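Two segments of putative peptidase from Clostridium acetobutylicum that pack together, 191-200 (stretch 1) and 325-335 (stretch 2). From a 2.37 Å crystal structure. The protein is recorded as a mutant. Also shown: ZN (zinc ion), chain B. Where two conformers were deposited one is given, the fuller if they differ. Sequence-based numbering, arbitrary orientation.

Stretch 1 191-200: PSMCNDNLSG
Stretch 2 (325-335) HTSADNLCYMN

A carboxylate that gathers successive backbone amides is a common way for one loop to hold another segment of chain, and these segments of a putative peptidase add a shared zinc ion to that principle. Stretch 1 enters as an extended loop, with Met 193 at phi/psi -137/142, and becomes helical further on; a pi-type turn spans Cys 194 to Leu 198, closed by Ser 199 N to Cys 194 O at 2.9 Å, and a cis peptide bond precedes Asn 197. Stretch 2 is mostly loop. In register, Met 193 lies beside Asp 329 (CA to CA 5.2 Å) and Cys 194 beside Asn 330 (CA to CA 5.3 Å). Some 527 Å² is buried in all.

Stretch 2 opens with His 325, at phi/psi 57/30 and chi1 m. Its CA-to-CB bond runs sideways, but the ring reaches zinc, which NE2 binds at 2.0 Å. Asp 196, chi1 t, supplies OD2 to the same ion at 1.9 Å, and two further ligands come from elsewhere in the structure. His 325 NE2 and Asp 196 OD2 are thus 3.0 Å apart as metal ligands, not as a hydrogen-bonded pair. Beside them lies selenomethionine Met 193 (m, t, m), its SE 3.9 Å from His 325 CA and 5.4 Å from the ring centroid in an oblique approach.

A type I turn then carries the chain from Thr 326 to Asp 329, with Asp 329 N donating to Thr 326 O at 3.1 Å. Thr 326, chi1 p, points away from stretch 1; its OG1 accepts from Ala 328 N at 3.1 Å and so braces the turn from within.

The turn delivers Asp 329 (phi/psi -77/69, chi1 t, chi2 6°), the centre of the arrangement. Its backbone O accepts Cys 194 N at 2.9 Å and also meets Met 193 CA in a CA-H...O contact of 3.2 Å. The carboxylate takes the next two amides: Asn 195 N to Asp 329 OD1 at 2.7 Å, and Asp 196 N to Asp 329 OD2 at 2.9 Å, the latter nearly straight at 172°. One residue therefore accepts three consecutive NH groups. A water extends the network, donating to Asp 329 OD2 at 2.6 Å and accepting from His 325 N at 3.0 Å.

Asn 330, chi1 p, turns away and leads into the 3-10 segment 331-333, where Tyr 333 N donates to Asn 330 O at 2.9 Å. Here the chemistry becomes apolar. Cys 194, chi1 m, points toward stretch 2, placing SG 3.6 Å from CD2 of Leu 331 (m, t). Tyr 333, chi1 t and chi2 58°, presents its ring edge to Asn 195, CE2 to CB at 3.6 Å. Selenomethionine Met 334 (m, m, p) completes the contact: its CG packs 3.5 Å from Cys 194 CB, while its CE comes within 3.2 Å of Asn 195 N.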

# COMPACT_ATOMS: atom_id res chain seq x y z
N PRO A 191 30.91 -8.88 -29.11
CA PRO A 191 31.27 -8.90 -30.54
C PRO A 191 30.05 -8.88 -31.48
O PRO A 191 29.21 -7.97 -31.31
CB PRO A 191 32.16 -10.15 -30.66
CG PRO A 191 31.75 -11.02 -29.51
CD PRO A 191 31.32 -10.11 -28.42
N SER A 192 29.95 -9.82 -32.44
CA SER A 192 28.86 -9.79 -33.46
C SER A 192 27.51 -10.31 -32.97
O SER A 192 27.04 -11.38 -33.37
CB SER A 192 29.27 -10.55 -34.74
OG SER A 192 30.45 -10.02 -35.30
N MSE A 193 26.90 -9.55 -32.06
CA MSE A 193 25.54 -9.76 -31.60
C MSE A 193 24.90 -8.36 -31.55
O MSE A 193 25.56 -7.37 -31.20
CB MSE A 193 25.51 -10.44 -30.23
CG MSE A 193 26.06 -11.89 -30.23
SE MSE A 193 26.39 -12.42 -28.44
CE MSE A 193 28.03 -11.39 -28.10
N CYS A 194 23.62 -8.30 -31.92
CA CYS A 194 22.93 -7.06 -32.11
C CYS A 194 22.19 -6.48 -30.89
O CYS A 194 22.54 -5.42 -30.44
CB CYS A 194 21.99 -7.20 -33.31
SG CYS A 194 22.90 -7.41 -34.87
N ASN A 195 21.18 -7.16 -30.34
CA ASN A 195 20.44 -6.63 -29.20
C ASN A 195 21.37 -6.45 -28.00
O ASN A 195 21.41 -5.39 -27.34
CB ASN A 195 19.22 -7.49 -28.86
CG ASN A 195 18.00 -6.63 -28.37
OD1 ASN A 195 17.86 -5.47 -28.76
ND2 ASN A 195 17.13 -7.21 -27.54
N ASP A 196 22.18 -7.47 -27.74
CA ASP A 196 23.18 -7.44 -26.68
C ASP A 196 24.60 -7.52 -27.32
O ASP A 196 25.05 -8.63 -27.58
CB ASP A 196 22.90 -8.62 -25.73
CG ASP A 196 23.92 -8.74 -24.63
OD1 ASP A 196 24.50 -7.70 -24.27
OD2 ASP A 196 24.17 -9.87 -24.14
N ASN A 197 25.29 -6.40 -27.60
CA ASN A 197 24.83 -5.02 -27.30
C ASN A 197 25.23 -3.93 -28.28
O ASN A 197 25.67 -2.84 -27.85
CB ASN A 197 25.25 -4.56 -25.89
CG ASN A 197 24.67 -3.20 -25.51
OD1 ASN A 197 23.52 -2.88 -25.85
ND2 ASN A 197 25.47 -2.37 -24.83
N LEU A 198 25.04 -4.17 -29.59
CA LEU A 198 25.21 -3.08 -30.56
C LEU A 198 24.01 -2.14 -30.47
O LEU A 198 24.10 -0.99 -30.86
CB LEU A 198 25.38 -3.58 -32.02
CG LEU A 198 26.72 -4.24 -32.25
CD1 LEU A 198 26.86 -4.72 -33.66
CD2 LEU A 198 27.86 -3.27 -31.84
N SER A 199 22.87 -2.59 -29.97
CA SER A 199 21.69 -1.71 -29.93
C SER A 199 21.91 -0.52 -28.96
O SER A 199 21.62 0.63 -29.28
CB SER A 199 20.45 -2.51 -29.57
OG SER A 199 20.55 -3.11 -28.28
N GLY A 200 22.48 -0.81 -27.79
CA GLY A 200 22.73 0.25 -26.79
C GLY A 200 23.78 1.23 -27.27
O GLY A 200 23.67 2.45 -27.06
N HIS A 325 23.05 -14.25 -26.30
CA HIS A 325 24.36 -14.90 -26.25
C HIS A 325 24.51 -16.00 -27.29
O HIS A 325 25.21 -16.96 -27.10
CB HIS A 325 24.68 -15.34 -24.81
CG HIS A 325 25.08 -14.19 -23.93
ND1 HIS A 325 25.64 -14.37 -22.69
CD2 HIS A 325 25.03 -12.85 -24.14
CE1 HIS A 325 25.90 -13.19 -22.16
NE2 HIS A 325 25.54 -12.25 -23.02
N THR A 326 23.83 -15.85 -28.42
CA THR A 326 23.99 -16.75 -29.54
C THR A 326 23.90 -15.97 -30.85
O THR A 326 23.52 -14.79 -30.87
CB THR A 326 22.90 -17.84 -29.58
OG1 THR A 326 21.73 -17.31 -30.21
CG2 THR A 326 22.56 -18.40 -28.16
N SER A 327 24.25 -16.65 -31.95
CA SER A 327 24.24 -16.09 -33.28
C SER A 327 22.83 -15.73 -33.77
O SER A 327 22.67 -15.12 -34.81
CB SER A 327 24.88 -17.09 -34.25
OG SER A 327 24.24 -18.37 -34.19
N ALA A 328 21.80 -16.12 -33.02
CA ALA A 328 20.42 -15.78 -33.32
C ALA A 328 20.20 -14.26 -33.10
O ALA A 328 19.35 -13.65 -33.74
CB ALA A 328 19.48 -16.62 -32.45
N ASP A 329 20.96 -13.67 -32.18
CA ASP A 329 20.93 -12.24 -31.95
C ASP A 329 21.72 -11.52 -33.07
O ASP A 329 22.80 -10.93 -32.84
CB ASP A 329 21.54 -11.91 -30.58
CG ASP A 329 21.38 -10.44 -30.20
OD1 ASP A 329 20.69 -9.71 -30.94
OD2 ASP A 329 21.93 -10.01 -29.15
N ASN A 330 21.14 -11.57 -34.26
CA ASN A 330 21.74 -11.05 -35.46
C ASN A 330 21.01 -9.84 -36.03
O ASN A 330 20.06 -9.35 -35.45
CB ASN A 330 21.78 -12.19 -36.48
CG ASN A 330 20.41 -12.71 -36.84
OD1 ASN A 330 19.42 -11.99 -36.86
ND2 ASN A 330 20.36 -13.99 -37.14
N LEU A 331 21.41 -9.40 -37.22
CA LEU A 331 20.85 -8.18 -37.81
C LEU A 331 19.33 -8.22 -38.01
O LEU A 331 18.60 -7.25 -37.72
CB LEU A 331 21.61 -7.86 -39.10
CG LEU A 331 23.05 -7.36 -38.87
CD1 LEU A 331 23.83 -7.31 -40.18
CD2 LEU A 331 23.07 -5.96 -38.12
N CYS A 332 18.84 -9.37 -38.48
CA CYS A 332 17.40 -9.55 -38.70
C CYS A 332 16.61 -9.56 -37.40
O CYS A 332 15.40 -9.43 -37.43
CB CYS A 332 17.12 -10.79 -39.53
SG CYS A 332 17.10 -10.39 -41.29
N TYR A 333 17.30 -9.66 -36.27
CA TYR A 333 16.63 -9.59 -34.96
C TYR A 333 16.38 -8.13 -34.54
O TYR A 333 15.48 -7.85 -33.75
CB TYR A 333 17.42 -10.38 -33.90
CG TYR A 333 16.80 -10.39 -32.53
CD1 TYR A 333 15.50 -10.88 -32.33
CD2 TYR A 333 17.49 -9.88 -31.43
CE1 TYR A 333 14.91 -10.85 -31.03
CE2 TYR A 333 16.92 -9.87 -30.15
CZ TYR A 333 15.64 -10.37 -29.96
OH TYR A 333 15.08 -10.34 -28.71
N MSE A 334 17.20 -7.22 -35.07
CA MSE A 334 16.96 -5.79 -34.94
C MSE A 334 15.67 -5.41 -35.73
O MSE A 334 15.42 -5.91 -36.82
CB MSE A 334 18.14 -5.00 -35.52
CG MSE A 334 19.48 -5.21 -34.82
SE MSE A 334 19.24 -4.64 -32.97
CE MSE A 334 18.60 -6.24 -32.04
N ASN A 335 14.87 -4.55 -35.15
CA ASN A 335 13.63 -4.06 -35.73
C ASN A 335 13.69 -2.51 -35.76
O ASN A 335 13.92 -1.90 -34.73
CB ASN A 335 12.48 -4.52 -34.85
CG ASN A 335 11.17 -4.03 -35.33
OD1 ASN A 335 10.78 -2.88 -35.08
ND2 ASN A 335 10.45 -4.90 -36.01
ZN ZN B . 25.61 -10.21 -22.88
O HOH W 1 23.38 -11.65 -27.75